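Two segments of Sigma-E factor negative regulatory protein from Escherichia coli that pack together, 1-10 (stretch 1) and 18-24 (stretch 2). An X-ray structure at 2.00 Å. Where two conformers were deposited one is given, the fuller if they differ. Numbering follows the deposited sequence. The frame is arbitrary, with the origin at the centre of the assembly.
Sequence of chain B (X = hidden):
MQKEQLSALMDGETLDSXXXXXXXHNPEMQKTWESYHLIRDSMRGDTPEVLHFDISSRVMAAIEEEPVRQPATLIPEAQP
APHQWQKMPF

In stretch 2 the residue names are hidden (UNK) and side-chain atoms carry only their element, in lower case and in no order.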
# COMPACT_ATOMS: atom_id res chain seq x y z
N MET B 1 -7.66 8.06 -20.27
CA MET B 1 -8.33 7.71 -19.00
C MET B 1 -8.39 8.93 -18.09
O MET B 1 -7.47 9.74 -18.06
CB MET B 1 -7.55 6.58 -18.32
CG MET B 1 -7.75 6.45 -16.83
SD MET B 1 -6.65 4.96 -16.13
CE MET B 1 -8.01 3.76 -15.46
N GLN B 2 -9.50 9.08 -17.37
CA GLN B 2 -9.61 10.14 -16.38
C GLN B 2 -9.25 9.63 -14.99
O GLN B 2 -9.42 8.45 -14.67
CB GLN B 2 -11.03 10.70 -16.36
CG GLN B 2 -11.49 11.26 -17.71
CD GLN B 2 -10.81 12.58 -18.07
OE1 GLN B 2 -11.22 13.65 -17.61
NE2 GLN B 2 -9.76 12.50 -18.90
N LYS B 3 -8.77 10.54 -14.15
CA LYS B 3 -8.47 10.23 -12.78
C LYS B 3 -9.72 9.70 -12.07
O LYS B 3 -9.61 8.83 -11.21
CB LYS B 3 -7.92 11.46 -12.05
CG LYS B 3 -6.50 11.82 -12.45
CD LYS B 3 -5.93 13.01 -11.67
CE LYS B 3 -4.47 13.28 -12.10
NZ LYS B 3 -3.87 14.55 -11.57
N GLU B 4 -10.91 10.17 -12.44
CA GLU B 4 -12.12 9.69 -11.80
C GLU B 4 -12.28 8.17 -12.02
O GLU B 4 -12.73 7.44 -11.14
CB GLU B 4 -13.36 10.47 -12.27
CG GLU B 4 -14.63 10.06 -11.54
CD GLU B 4 -15.80 11.02 -11.76
OE1 GLU B 4 -15.60 12.25 -11.86
OE2 GLU B 4 -16.93 10.54 -11.83
N GLN B 5 -11.89 7.70 -13.20
CA GLN B 5 -11.93 6.29 -13.54
C GLN B 5 -10.89 5.56 -12.71
O GLN B 5 -11.13 4.45 -12.22
CB GLN B 5 -11.65 6.10 -15.05
CG GLN B 5 -12.73 6.68 -15.94
CD GLN B 5 -12.45 6.45 -17.43
OE1 GLN B 5 -11.42 6.89 -17.95
NE2 GLN B 5 -13.34 5.77 -18.10
N LEU B 6 -9.73 6.17 -12.54
CA LEU B 6 -8.71 5.60 -11.67
C LEU B 6 -9.24 5.45 -10.24
O LEU B 6 -9.07 4.43 -9.58
CB LEU B 6 -7.46 6.49 -11.72
CG LEU B 6 -6.19 6.16 -10.98
CD1 LEU B 6 -6.09 4.72 -10.72
CD2 LEU B 6 -4.99 6.59 -11.81
N SER B 7 -9.92 6.49 -9.76
CA SER B 7 -10.55 6.46 -8.45
C SER B 7 -11.53 5.29 -8.36
O SER B 7 -11.54 4.57 -7.38
CB SER B 7 -11.32 7.75 -8.22
OG SER B 7 -11.69 7.88 -6.87
N ALA B 8 -12.37 5.11 -9.36
CA ALA B 8 -13.31 3.98 -9.32
C ALA B 8 -12.59 2.63 -9.33
O ALA B 8 -12.96 1.69 -8.58
CB ALA B 8 -14.34 4.08 -10.46
N LEU B 9 -11.56 2.51 -10.16
CA LEU B 9 -10.79 1.28 -10.25
C LEU B 9 -10.16 0.85 -8.90
O LEU B 9 -10.26 -0.29 -8.48
CB LEU B 9 -9.68 1.49 -11.26
CG LEU B 9 -8.84 0.30 -11.66
CD1 LEU B 9 -9.67 -0.64 -12.50
CD2 LEU B 9 -7.62 0.80 -12.43
N MET B 10 -9.55 1.77 -8.19
CA MET B 10 -8.91 1.41 -6.93
C MET B 10 -9.94 1.01 -5.87
O MET B 10 -9.58 0.42 -4.85
CB MET B 10 -8.09 2.56 -6.42
CG MET B 10 -8.93 3.43 -5.56
SD MET B 10 -7.83 4.80 -4.97
CE MET B 10 -6.99 4.02 -3.30
N UNK B 18 -9.29 -2.45 -20.19
CA UNK B 18 -8.68 -1.36 -20.95
C UNK B 18 -8.17 -0.32 -19.98
O UNK B 18 -7.11 0.30 -20.19
o UNK B 18 -8.11 -2.92 -23.89
c UNK B 18 -9.96 -1.59 -23.18
c UNK B 18 -8.70 -1.82 -24.00
c UNK B 18 -9.68 -0.74 -21.94
o UNK B 18 -8.29 -0.88 -24.72
N UNK B 19 -8.91 -0.13 -18.88
CA UNK B 19 -8.49 0.84 -17.90
C UNK B 19 -7.27 0.30 -17.16
O UNK B 19 -6.32 1.03 -16.93
c UNK B 19 -11.27 1.64 -18.72
c UNK B 19 -9.63 1.19 -16.94
c UNK B 19 -10.21 3.59 -17.76
c UNK B 19 -10.70 2.15 -17.48
N UNK B 20 -7.28 -0.97 -16.82
CA UNK B 20 -6.11 -1.51 -16.15
C UNK B 20 -4.89 -1.33 -17.06
O UNK B 20 -3.83 -0.89 -16.61
c UNK B 20 -6.71 -2.16 -13.44
c UNK B 20 -6.45 -3.32 -14.30
c UNK B 20 -6.33 -2.97 -15.79
c UNK B 20 -7.56 -4.31 -14.12
N UNK B 21 -5.06 -1.64 -18.34
CA UNK B 21 -3.98 -1.45 -19.30
C UNK B 21 -3.49 -0.02 -19.34
O UNK B 21 -2.29 0.24 -19.27
n UNK B 21 -3.18 -0.80 -22.53
c UNK B 21 -4.44 -1.82 -20.70
o UNK B 21 -2.50 -2.78 -21.72
c UNK B 21 -3.29 -1.84 -21.70
N UNK B 22 -4.39 0.93 -19.51
CA UNK B 22 -3.98 2.34 -19.60
C UNK B 22 -3.18 2.70 -18.35
O UNK B 22 -2.15 3.35 -18.44
c UNK B 22 -5.19 3.25 -19.69
c UNK B 22 -5.07 4.61 -20.42
c UNK B 22 -3.85 4.83 -21.32
o UNK B 22 -3.12 5.84 -21.12
o UNK B 22 -3.65 4.03 -22.26
N UNK B 23 -3.67 2.28 -17.18
CA UNK B 23 -2.99 2.55 -15.91
C UNK B 23 -1.56 2.04 -15.95
O UNK B 23 -0.61 2.79 -15.72
c UNK B 23 -2.62 3.25 -13.00
c UNK B 23 -3.03 1.86 -13.41
c UNK B 23 -3.87 1.21 -12.33
c UNK B 23 -3.76 1.92 -14.74
N UNK B 24 -1.38 0.78 -16.30
CA UNK B 24 -0.05 0.17 -16.41
C UNK B 24 0.93 0.85 -17.38
O UNK B 24 2.15 0.63 -17.31
c UNK B 24 -0.21 -1.28 -16.85

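Position 18 carries three side-chain carbons in an unbranched chain, the last bonded to two oxygens. This is a carboxylate on a two-carbon spacer, and it makes no contact with stretch 1. The residue is Glu18, exposed and without a role in the contact.

At position 19 there are four carbons and no heteroatom, with a fork at the second carbon. One branch tip meets both Met1 and Gln5. A fork at the second carbon rather than the first defines leucine, Leu19. The approaches are CD1 of Leu19 to CE of Met1 at 3.2 Å, a tight apolar contact, and CD1 of Leu19 to OE1 of Gln5 at 3.5 Å. The same OE1 of Gln5 accepts a hydrogen bond from N of Gln2 (3.0 Å), so the amide oxygen is already engaged within its own stretch.

Position 20 again shows four carbons forked at the second. Its CA-to-CB bond points away from stretch 1, yet the end of the side chain comes back within reach of Leu9. This is Leu20, whose CD1 lies 3.3 Å from CD2 of Leu9.

Two carbons, the second bearing one oxygen and one nitrogen, make position 21 a short carboxamide. It is Asn21, out of reach of stretch 1.

Position 22 has three carbons in a chain ending in two oxygens, again a carboxylate. Its aliphatic part lies beside Met1, and the residue is Glu22: CG of Glu22 is 3.8 Å from CB of Met1.

Four carbons forked at the second recur at position 23, where the CA-to-CB bond points toward stretch 1 and the side chain reaches Leu6 and Leu9. In Leu23, CD1 lies 4.3 Å from CD2 of Leu6, and CD2 lies 3.8 Å from CD2 of Leu9.

A single carbon at position 24 leaves only alanine. Ala24 does not touch stretch 1.

The contact is built from apolar side chains, with no hydrogen bond between the stretches. The helix axes run at 110° to each other and come no closer than 10.8 Å, so side chains must bridge the gap. CD2 of Leu9 serves both Leu20 and Leu23, while the extended start of the Met1 side chain (chi1 and chi2 both t) carries its sulfur and methyl over the other helix, SD of Met1 lying 4.4 Å from CB of Leu23. Together these contacts bury 379 Å², counted over both sides.

Stretch 2 18-24: ELLNELA
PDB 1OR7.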